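Local coordinates for oxidoreductase (Methanosarcina mazei, PDB 3KA7), which binds flavin-adenine dinucleotide and probably acts as a flavin-dependent oxidoreductase, at residues Cys159-Ser164 with Thr296-Thr301; Leu248-Thr253 with Thr383-Glu388; Ala267-Met272 with Asn387-Ser392; Thr304-Gly309 with Glu343-Met348. All coordinates share one frame; numbering follows the deposited sequence.

Contact 1: Cys159-Ser164 with Thr296-Thr301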
# COMPACT_ATOMS: atom_id res chain seq x y z
N CYS A 159 -11.79 0.30 4.31
CA CYS A 159 -11.40 0.68 2.94
C CYS A 159 -10.48 1.90 2.89
O CYS A 159 -9.56 1.97 2.06
CB CYS A 159 -12.64 0.94 2.09
SG CYS A 159 -13.57 -0.55 1.63
N GLY A 160 -10.74 2.85 3.77
CA GLY A 160 -9.90 4.05 3.89
C GLY A 160 -8.50 3.73 4.36
O GLY A 160 -7.52 4.15 3.74
N TRP A 161 -8.39 2.96 5.45
CA TRP A 161 -7.09 2.54 5.96
C TRP A 161 -6.33 1.62 5.00
O TRP A 161 -5.18 1.89 4.64
CB TRP A 161 -7.25 1.82 7.30
CG TRP A 161 -5.96 1.19 7.76
CD1 TRP A 161 -5.57 -0.10 7.56
CD2 TRP A 161 -4.90 1.84 8.44
NE1 TRP A 161 -4.31 -0.30 8.09
CE2 TRP A 161 -3.88 0.88 8.65
CE3 TRP A 161 -4.70 3.14 8.93
CZ2 TRP A 161 -2.69 1.18 9.30
CZ3 TRP A 161 -3.51 3.44 9.57
CH2 TRP A 161 -2.52 2.46 9.75
N ALA A 162 -6.98 0.54 4.56
CA ALA A 162 -6.31 -0.51 3.80
C ALA A 162 -6.02 -0.11 2.35
O ALA A 162 -4.97 -0.48 1.82
CB ALA A 162 -7.14 -1.78 3.81
N LEU A 163 -6.94 0.62 1.73
CA LEU A 163 -6.92 0.87 0.28
C LEU A 163 -6.89 2.36 -0.09
O LEU A 163 -6.69 2.71 -1.26
CB LEU A 163 -8.14 0.25 -0.39
CG LEU A 163 -8.46 -1.21 -0.06
CD1 LEU A 163 -9.74 -1.65 -0.79
CD2 LEU A 163 -7.30 -2.09 -0.43
N SER A 164 -7.09 3.23 0.89
CA SER A 164 -7.26 4.66 0.65
C SER A 164 -8.39 4.92 -0.36
O SER A 164 -8.24 5.68 -1.33
CB SER A 164 -5.93 5.33 0.23
OG SER A 164 -5.81 6.62 0.83
N THR A 296 0.31 -3.96 18.62
CA THR A 296 1.06 -3.98 17.36
C THR A 296 0.22 -4.12 16.10
O THR A 296 0.76 -4.38 15.02
CB THR A 296 2.05 -5.13 17.36
OG1 THR A 296 1.33 -6.34 17.62
CG2 THR A 296 3.13 -4.92 18.44
N GLY A 297 -1.09 -3.97 16.23
CA GLY A 297 -2.00 -4.06 15.08
C GLY A 297 -2.48 -2.67 14.68
O GLY A 297 -1.79 -1.67 14.92
N VAL A 298 -3.66 -2.61 14.07
CA VAL A 298 -4.23 -1.33 13.67
C VAL A 298 -5.40 -1.00 14.60
O VAL A 298 -6.06 -1.90 15.09
CB VAL A 298 -4.73 -1.40 12.22
CG1 VAL A 298 -5.42 -0.10 11.81
CG2 VAL A 298 -3.55 -1.74 11.26
N LEU A 299 -5.60 0.29 14.87
CA LEU A 299 -6.81 0.78 15.51
C LEU A 299 -7.65 1.47 14.45
O LEU A 299 -7.32 2.58 14.02
CB LEU A 299 -6.47 1.78 16.62
CG LEU A 299 -7.64 2.45 17.37
CD1 LEU A 299 -8.34 1.40 18.24
CD2 LEU A 299 -7.15 3.63 18.23
N LEU A 300 -8.72 0.83 14.01
CA LEU A 300 -9.62 1.47 13.06
C LEU A 300 -10.54 2.45 13.77
O LEU A 300 -10.98 2.20 14.90
CB LEU A 300 -10.46 0.42 12.31
CG LEU A 300 -9.65 -0.46 11.36
CD1 LEU A 300 -10.56 -1.53 10.74
CD2 LEU A 300 -8.96 0.38 10.28
N THR A 301 -10.84 3.58 13.13
CA THR A 301 -11.60 4.64 13.78
C THR A 301 -12.76 5.11 12.89
O THR A 301 -12.68 6.15 12.24
CB THR A 301 -10.70 5.85 14.13
OG1 THR A 301 -10.05 6.32 12.93
CG2 THR A 301 -9.61 5.46 15.15
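Trp161 of helix 149-163 lays its indole against Val298 and Leu300 of strand 298-300, a helix-on-sheet contact in the half of the flavin-containing amine oxidoreductase fold that holds the mixed sheet. The side chains of Trp161 and Val298 run obliquely to each other, and the valine meets the ring through both of its methyl groups. CG1 sits over the face of the indole as a CH-pi contact, 3.8 Å from the centroid of the Trp161 five-membered ring and 17° off its normal. CG2 reaches further along the ring system, to 3.6 Å from Trp161 CZ2. With chi1 at 171°, the tryptophan swings its CG away from its own backbone N and out from the helix toward the strand. The strand residue between the two, Leu299, points the other way, against strand 85-89. The contact is buried and wholly apolar across the two segments, and it lies beside the flavin site: Trp161 makes an edge-to-face ring contact with Phe54, and Val298 touches Met56, both of them FAD-binding residues. At the root of the tryptophan side chain Leu300 completes the packing, its CD2 coming to 3.7 Å from Trp161 CB.

Contact 2: Leu248-Thr253 with Thr383-Glu388. With FAD (flavin-adenine dinucleotide), chain B.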
# COMPACT_ATOMS: atom_id res chain seq x y z
N LEU A 248 7.91 2.47 -12.51
CA LEU A 248 7.39 3.85 -12.47
C LEU A 248 5.88 3.95 -12.64
O LEU A 248 5.31 5.05 -12.52
CB LEU A 248 8.09 4.69 -13.56
CG LEU A 248 9.62 4.75 -13.50
CD1 LEU A 248 10.08 5.78 -14.53
CD2 LEU A 248 10.17 5.12 -12.11
N GLY A 249 5.22 2.83 -12.92
CA GLY A 249 3.80 2.79 -13.29
C GLY A 249 3.60 3.05 -14.77
O GLY A 249 4.47 3.63 -15.42
N HIS A 250 2.46 2.64 -15.31
CA HIS A 250 2.23 2.76 -16.76
C HIS A 250 2.27 4.20 -17.27
O HIS A 250 2.82 4.46 -18.34
CB HIS A 250 0.91 2.11 -17.16
CG HIS A 250 0.95 0.61 -17.15
ND1 HIS A 250 1.52 -0.13 -18.16
CD2 HIS A 250 0.49 -0.28 -16.24
CE1 HIS A 250 1.41 -1.41 -17.88
NE2 HIS A 250 0.79 -1.54 -16.72
N ALA A 251 1.66 5.13 -16.55
CA ALA A 251 1.65 6.51 -17.05
C ALA A 251 3.06 7.07 -17.29
O ALA A 251 3.36 7.61 -18.37
CB ALA A 251 0.88 7.42 -16.11
N ALA A 252 3.92 6.96 -16.28
CA ALA A 252 5.26 7.46 -16.37
C ALA A 252 6.08 6.64 -17.36
O ALA A 252 6.93 7.17 -18.06
CB ALA A 252 5.92 7.46 -14.99
N THR A 253 5.83 5.34 -17.42
CA THR A 253 6.51 4.48 -18.38
C THR A 253 6.16 4.87 -19.82
O THR A 253 7.03 4.89 -20.69
CB THR A 253 6.18 3.01 -18.13
OG1 THR A 253 6.58 2.65 -16.79
CG2 THR A 253 6.92 2.13 -19.15
N THR A 383 -8.59 -1.61 -9.63
CA THR A 383 -8.54 -1.08 -11.01
C THR A 383 -7.24 -1.40 -11.76
O THR A 383 -7.09 -1.07 -12.94
CB THR A 383 -8.76 0.45 -11.06
OG1 THR A 383 -7.57 1.13 -10.61
CG2 THR A 383 -9.94 0.88 -10.19
N ASP A 384 -6.29 -2.05 -11.10
CA ASP A 384 -4.99 -2.26 -11.74
C ASP A 384 -5.08 -2.94 -13.09
O ASP A 384 -5.86 -3.88 -13.27
CB ASP A 384 -4.04 -3.04 -10.84
CG ASP A 384 -3.73 -2.30 -9.58
OD1 ASP A 384 -2.56 -1.87 -9.41
OD2 ASP A 384 -4.67 -2.12 -8.78
N PRO A 385 -4.26 -2.46 -14.04
CA PRO A 385 -4.11 -3.10 -15.33
C PRO A 385 -3.04 -4.17 -15.16
O PRO A 385 -2.49 -4.32 -14.07
CB PRO A 385 -3.56 -1.96 -16.18
CG PRO A 385 -2.68 -1.24 -15.24
CD PRO A 385 -3.36 -1.30 -13.90
N GLY A 386 -2.76 -4.91 -16.22
CA GLY A 386 -1.68 -5.89 -16.15
C GLY A 386 -0.31 -5.25 -16.14
O GLY A 386 -0.17 -4.03 -16.01
N ASN A 387 0.72 -6.08 -16.27
CA ASN A 387 2.10 -5.59 -16.22
C ASN A 387 2.73 -5.46 -17.59
O ASN A 387 3.89 -5.08 -17.69
CB ASN A 387 2.98 -6.52 -15.40
CG ASN A 387 2.42 -6.82 -14.06
OD1 ASN A 387 2.53 -6.00 -13.14
ND2 ASN A 387 1.80 -8.00 -13.93
N GLU A 388 1.99 -5.79 -18.65
CA GLU A 388 2.57 -5.74 -19.99
C GLU A 388 2.38 -4.39 -20.66
O GLU A 388 1.55 -3.60 -20.25
CB GLU A 388 1.99 -6.85 -20.87
CG GLU A 388 2.26 -8.23 -20.28
CD GLU A 388 1.91 -9.38 -21.21
OE1 GLU A 388 1.26 -9.16 -22.25
OE2 GLU A 388 2.30 -10.52 -20.88
PA FAD B . 7.67 3.39 -5.80
O1A FAD B . 6.66 4.21 -6.57
O2A FAD B . 7.66 3.55 -4.30
O5B FAD B . 9.14 3.73 -6.35
C5B FAD B . 9.31 4.24 -7.66
C4B FAD B . 10.78 4.68 -7.71
O4B FAD B . 11.14 5.12 -9.01
C3B FAD B . 11.03 5.84 -6.74
O3B FAD B . 12.09 5.51 -5.85
C2B FAD B . 11.41 7.00 -7.66
O2B FAD B . 12.35 7.89 -7.08
C1B FAD B . 11.95 6.29 -8.89
N9A FAD B . 11.83 7.03 -10.15
C8A FAD B . 10.77 7.78 -10.63
N7A FAD B . 11.10 8.23 -11.88
C5A FAD B . 12.35 7.77 -12.17
C6A FAD B . 13.18 7.93 -13.27
N6A FAD B . 12.73 8.55 -14.36
N1A FAD B . 14.42 7.33 -13.27
C2A FAD B . 14.85 6.58 -12.19
N3A FAD B . 14.03 6.42 -11.10
C4A FAD B . 12.80 7.02 -11.10
N1 FAD B . 1.74 -0.28 1.70
C2 FAD B . 1.70 -1.34 2.59
O2 FAD B . 1.86 -2.50 2.17
N3 FAD B . 1.46 -1.09 3.93
C4 FAD B . 1.26 0.20 4.39
O4 FAD B . 1.05 0.43 5.58
C4X FAD B . 1.29 1.26 3.49
N5 FAD B . 1.07 2.56 3.94
C5X FAD B . 1.11 3.61 3.04
C6 FAD B . 0.91 4.92 3.47
C7 FAD B . 0.97 5.97 2.58
C7M FAD B . 0.74 7.38 3.08
C8 FAD B . 1.24 5.71 1.24
C8M FAD B . 1.31 6.82 0.23
C9 FAD B . 1.44 4.41 0.80
C9A FAD B . 1.38 3.35 1.70
N10 FAD B . 1.57 2.05 1.26
C10 FAD B . 1.54 1.01 2.15
C1' FAD B . 1.77 1.73 -0.19
C2' FAD B . 3.26 1.53 -0.45
O2' FAD B . 4.00 2.58 0.17
C3' FAD B . 3.50 1.53 -1.96
O3' FAD B . 2.54 0.69 -2.59
C4' FAD B . 4.88 1.06 -2.41
O4' FAD B . 5.92 1.68 -1.68
C5' FAD B . 5.03 1.45 -3.87
O5' FAD B . 6.15 0.77 -4.38
P FAD B . 6.43 0.75 -5.94
O1P FAD B . 7.03 -0.59 -6.31
O2P FAD B . 5.22 1.16 -6.75
O3P FAD B . 7.59 1.84 -6.20
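The imidazole of His250 is met at its edge by the loop 383-388: Gly386 O lies close to the ring plane, while Pro385 CG approaches obliquely, 3.5 Å from His250 CD2. His250 NE2 donates to Gly386 O at 2.8 Å with an N-H...O angle of 159°, the donor tilted 20° from the carbonyl plane. Further round, His250 CE1 comes within 3.2 Å of Glu388 O, so two backbone carbonyl oxygens lie along this edge of the ring. Behind the histidine, Gly249 stands at the N-cap position of helix 250-256. Its carbonyl oxygen is gripped twice by the first turn, from Thr253 N and, at 2.7 Å, from Thr253 OG1, which approaches well above the carbonyl plane. One residue earlier, Leu248 belongs to the FAD pocket and packs on the adenine, with Leu248 CD1 3.8 Å from FAD N7A. The turn into the helix thus meets the cofactor through Leu248, and the helix's first residue, His250, meets the loop before strand 394-396. The other imidazole nitrogen, ND1, is hydrogen-bonded to Tyr269 OH; the two bonds should hold the ring's rotation, and as donor NE2 carries a proton in this arrangement.

Contact 3: Ala267-Met272 with Asn387-Ser392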
# COMPACT_ATOMS: atom_id res chain seq x y z
N ALA A 267 -3.68 2.35 -29.69
CA ALA A 267 -4.87 3.05 -29.18
C ALA A 267 -5.39 2.47 -27.87
O ALA A 267 -5.74 3.21 -26.95
CB ALA A 267 -5.97 3.07 -30.24
N ALA A 268 -5.44 1.15 -27.77
CA ALA A 268 -5.95 0.52 -26.54
C ALA A 268 -5.09 0.86 -25.32
O ALA A 268 -5.62 1.13 -24.24
CB ALA A 268 -6.07 -0.98 -26.71
N TYR A 269 -3.78 0.87 -25.51
CA TYR A 269 -2.84 1.24 -24.44
C TYR A 269 -2.97 2.71 -24.02
O TYR A 269 -2.95 3.02 -22.83
CB TYR A 269 -1.40 0.92 -24.84
CG TYR A 269 -0.42 0.97 -23.68
CD1 TYR A 269 -0.46 0.01 -22.67
CD2 TYR A 269 0.53 1.98 -23.59
CE1 TYR A 269 0.43 0.06 -21.61
CE2 TYR A 269 1.41 2.04 -22.53
CZ TYR A 269 1.36 1.08 -21.54
OH TYR A 269 2.25 1.14 -20.48
N PHE A 270 -3.12 3.62 -24.99
CA PHE A 270 -3.37 5.02 -24.69
C PHE A 270 -4.64 5.19 -23.86
O PHE A 270 -4.67 5.98 -22.91
CB PHE A 270 -3.46 5.86 -25.96
CG PHE A 270 -2.13 6.35 -26.47
CD1 PHE A 270 -1.64 7.57 -26.07
CD2 PHE A 270 -1.40 5.59 -27.37
CE1 PHE A 270 -0.42 8.03 -26.54
CE2 PHE A 270 -0.18 6.05 -27.85
CZ PHE A 270 0.31 7.27 -27.44
N LYS A 271 -5.69 4.46 -24.23
CA LYS A 271 -6.98 4.58 -23.56
C LYS A 271 -6.84 4.11 -22.12
O LYS A 271 -7.35 4.74 -21.20
CB LYS A 271 -8.04 3.75 -24.27
CG LYS A 271 -9.43 3.96 -23.70
CD LYS A 271 -10.46 3.19 -24.52
CE LYS A 271 -11.85 3.81 -24.41
NZ LYS A 271 -12.39 3.75 -23.03
N MSE A 272 -6.14 2.99 -21.96
CA MSE A 272 -5.90 2.39 -20.66
C MSE A 272 -5.15 3.37 -19.75
O MSE A 272 -5.55 3.62 -18.61
CB MSE A 272 -5.09 1.10 -20.84
CG MSE A 272 -4.89 0.29 -19.58
SE MSE A 272 -3.53 1.03 -18.40
CE MSE A 272 -4.78 1.15 -16.91
N ASN A 387 0.72 -6.08 -16.27
CA ASN A 387 2.10 -5.59 -16.22
C ASN A 387 2.73 -5.46 -17.59
O ASN A 387 3.89 -5.08 -17.69
CB ASN A 387 2.98 -6.52 -15.40
CG ASN A 387 2.42 -6.82 -14.06
OD1 ASN A 387 2.53 -6.00 -13.14
ND2 ASN A 387 1.80 -8.00 -13.93
N GLU A 388 1.99 -5.79 -18.65
CA GLU A 388 2.57 -5.74 -19.99
C GLU A 388 2.38 -4.39 -20.66
O GLU A 388 1.55 -3.60 -20.25
CB GLU A 388 1.99 -6.85 -20.87
CG GLU A 388 2.26 -8.23 -20.28
CD GLU A 388 1.91 -9.38 -21.21
OE1 GLU A 388 1.26 -9.16 -22.25
OE2 GLU A 388 2.30 -10.52 -20.88
N THR A 389 3.16 -4.16 -21.71
CA THR A 389 3.10 -2.93 -22.48
C THR A 389 3.06 -3.32 -23.95
O THR A 389 3.12 -4.52 -24.27
CB THR A 389 4.31 -2.02 -22.22
OG1 THR A 389 5.50 -2.58 -22.82
CG2 THR A 389 4.55 -1.85 -20.71
N PRO A 390 2.97 -2.34 -24.85
CA PRO A 390 2.97 -2.62 -26.28
C PRO A 390 4.29 -3.19 -26.79
O PRO A 390 4.36 -3.65 -27.94
CB PRO A 390 2.71 -1.24 -26.91
CG PRO A 390 1.96 -0.50 -25.86
CD PRO A 390 2.58 -0.94 -24.57
N PHE A 391 5.32 -3.18 -25.95
CA PHE A 391 6.66 -3.53 -26.39
C PHE A 391 7.16 -4.80 -25.72
O PHE A 391 7.13 -4.93 -24.49
CB PHE A 391 7.63 -2.38 -26.13
CG PHE A 391 7.15 -1.06 -26.67
CD1 PHE A 391 7.11 -0.84 -28.04
CD2 PHE A 391 6.73 -0.05 -25.81
CE1 PHE A 391 6.66 0.38 -28.55
CE2 PHE A 391 6.28 1.18 -26.32
CZ PHE A 391 6.25 1.39 -27.69
N SER A 392 7.64 -5.75 -26.52
CA SER A 392 8.23 -6.95 -25.95
C SER A 392 9.44 -6.61 -25.10
O SER A 392 10.22 -5.72 -25.44
CB SER A 392 8.58 -7.97 -27.04
OG SER A 392 7.41 -8.67 -27.37
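An ST turn in the loop leading to strand 394-396 presents Pro390 to the aromatic ring of Tyr269, on helix 267-275. The proline carbon CD stands almost exactly above the middle of the phenol ring, 3.5 Å from the centroid of Tyr269 and only 4° off its normal, a CH-pi contact over the face. Pro390 CG covers the root of the same ring, 3.5 Å from Tyr269 CG, and the two side chains cross at about a right angle. Tyr269 holds its CG away from the backbone N (chi1 -166°), which sends the ring out from the helix across the loop. At the far end Thr389 runs alongside the tyrosine in the same direction and brings CG2 to 3.8 Å from Tyr269 OH; that hydroxyl is hydrogen-bonded to His250 ND1. The turn itself is closed by Phe391 N donating to Thr389 OG1 at 3.2 Å, nearly straight at 162°, and the threonine hydroxyl in turn bonds to Leu394 O. On the loop side, Pro390 CB lies over the face of the Phe391 ring. Here, near the surface, helix 267-275 is joined to the loop before strand 394-396 by proline-aromatic CH-pi packing, with the proline presented by an ST turn.

Contact 4: Thr304-Gly309 with Glu343-Met348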
# COMPACT_ATOMS: atom_id res chain seq x y z
N THR A 304 -15.26 9.27 12.68
CA THR A 304 -14.47 10.48 12.61
C THR A 304 -14.89 11.28 11.39
O THR A 304 -15.70 10.82 10.57
CB THR A 304 -13.01 10.12 12.37
OG1 THR A 304 -12.93 9.37 11.15
CG2 THR A 304 -12.46 9.27 13.53
N ARG A 305 -14.32 12.48 11.25
CA ARG A 305 -14.49 13.28 10.04
C ARG A 305 -13.69 12.70 8.88
O ARG A 305 -14.20 12.61 7.76
CB ARG A 305 -13.99 14.71 10.27
CG ARG A 305 -14.69 15.47 11.38
CD ARG A 305 -13.79 16.58 11.91
NE ARG A 305 -14.40 17.26 13.05
CZ ARG A 305 -14.40 16.77 14.29
NH1 ARG A 305 -13.80 15.62 14.56
NH2 ARG A 305 -14.99 17.45 15.26
N ARG A 306 -12.45 12.29 9.15
CA ARG A 306 -11.52 11.88 8.09
C ARG A 306 -10.60 10.70 8.46
O ARG A 306 -10.36 9.83 7.62
CB ARG A 306 -10.65 13.06 7.65
CG ARG A 306 -11.40 14.09 6.85
CD ARG A 306 -11.77 13.50 5.51
NE ARG A 306 -12.79 14.23 4.78
CZ ARG A 306 -12.74 15.52 4.52
NH1 ARG A 306 -11.69 16.22 4.93
NH2 ARG A 306 -13.72 16.12 3.83
N ILE A 307 -10.06 10.69 9.67
CA ILE A 307 -9.09 9.64 10.04
C ILE A 307 -9.72 8.24 9.99
O ILE A 307 -10.78 8.02 10.57
CB ILE A 307 -8.44 9.91 11.41
CG1 ILE A 307 -7.52 11.14 11.30
CG2 ILE A 307 -7.60 8.72 11.85
CD1 ILE A 307 -6.87 11.57 12.62
N ASN A 308 -9.10 7.33 9.26
CA ASN A 308 -9.64 5.97 9.10
C ASN A 308 -9.05 4.96 10.08
O ASN A 308 -9.68 3.96 10.44
CB ASN A 308 -9.39 5.46 7.69
CG ASN A 308 -10.00 6.35 6.64
OD1 ASN A 308 -9.28 6.88 5.81
ND2 ASN A 308 -11.33 6.55 6.70
N GLY A 309 -7.81 5.20 10.48
CA GLY A 309 -7.21 4.33 11.48
C GLY A 309 -5.81 4.78 11.82
O GLY A 309 -5.29 5.74 11.25
N GLU A 343 -5.33 21.69 2.90
CA GLU A 343 -5.29 22.42 4.16
C GLU A 343 -6.52 22.13 5.02
O GLU A 343 -6.40 21.83 6.21
CB GLU A 343 -5.13 23.93 3.93
CG GLU A 343 -3.79 24.32 3.32
CD GLU A 343 -3.47 25.79 3.51
OE1 GLU A 343 -3.81 26.34 4.58
OE2 GLU A 343 -2.89 26.40 2.58
N SER A 344 -7.70 22.19 4.43
CA SER A 344 -8.89 21.94 5.23
C SER A 344 -9.05 20.46 5.60
O SER A 344 -9.55 20.13 6.67
CB SER A 344 -10.15 22.47 4.55
OG SER A 344 -10.33 21.89 3.28
N GLU A 345 -8.60 19.57 4.71
CA GLU A 345 -8.59 18.14 5.02
C GLU A 345 -7.73 17.85 6.25
O GLU A 345 -8.13 17.12 7.15
CB GLU A 345 -8.09 17.33 3.82
CG GLU A 345 -8.99 17.44 2.58
CD GLU A 345 -10.32 16.72 2.75
OE1 GLU A 345 -10.31 15.48 2.91
OE2 GLU A 345 -11.38 17.38 2.72
N ILE A 346 -6.55 18.45 6.29
CA ILE A 346 -5.64 18.30 7.41
C ILE A 346 -6.28 18.83 8.70
O ILE A 346 -6.22 18.19 9.76
CB ILE A 346 -4.31 19.03 7.14
CG1 ILE A 346 -3.54 18.30 6.04
CG2 ILE A 346 -3.47 19.10 8.41
CD1 ILE A 346 -2.40 19.11 5.46
N GLU A 347 -6.92 19.99 8.60
CA GLU A 347 -7.59 20.58 9.75
C GLU A 347 -8.58 19.58 10.35
O GLU A 347 -8.68 19.46 11.57
CB GLU A 347 -8.34 21.85 9.36
CG GLU A 347 -7.48 23.02 8.93
CD GLU A 347 -8.30 24.14 8.27
OE1 GLU A 347 -9.46 24.37 8.70
OE2 GLU A 347 -7.80 24.79 7.33
N MSE A 348 -9.32 18.89 9.49
CA MSE A 348 -10.33 17.96 9.98
C MSE A 348 -9.69 16.77 10.68
O MSE A 348 -10.20 16.29 11.69
CB MSE A 348 -11.20 17.49 8.82
CG MSE A 348 -12.23 18.51 8.42
SE MSE A 348 -13.13 17.86 6.84
CE MSE A 348 -12.46 19.14 5.54
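The carbonyl oxygen of Ile307 takes two threonine hydroxyls, Thr304 OG1 at 2.6 Å and Thr301 OG1, just after strand 298-300, and so closes the turn whose arginines, Arg305 and Arg306, reach the helix segment 343-348. Arg306 is the principal partner. Bent at chi2 (-69°), its chain folds its guanidinium toward the Glu345 carboxylate, a salt-bridge pairing whose exact geometry is doubtful because Arg306 NH1 is modelled too near its neighbours. Closer to the backbone the packing is more secure: Arg306 CG lies 3.9 Å from CB of selenomethionine Met348. Arg305 takes a different path. Its chain, extended from CG to NE, passes obliquely over the same helix residue, with Arg305 CD 3.6 Å from Met348 O and 4.1 Å from Met348 CB. Its charged end goes further along the helix to salt bridges with Asp352 and Glu355. Asp352 also accepts from the backbone N of Arg306 and of Ile307. The turn between strands 298-300 and 307-311 is thereby held on helix 342-356, while Glu345 and Ile346 rest against Ile282 of strand 280-288 in the same mixed sheet.

How the contacts relate
From the N terminus, contact 1 opens first, on helix 149-163, and closes on strand 298-300. Before it closes, contacts 2 and 3 have opened on the successive helices 250-256 and 267-275, and both end on the loop before strand 394-396, sharing Asn387 and Glu388; contact 1 therefore crosses both. Contact 4 starts after contact 1 has closed and lies nested inside the loops closed by contacts 2 and 3. Contacts 1 and 4 meet through neighbouring strands of the mixed sheet, tying two helices to it. Contacts 2 and 3 also touch, and join their helices to the edge of the parallel sheet, on the opposite side of the chain's centre from contact 1.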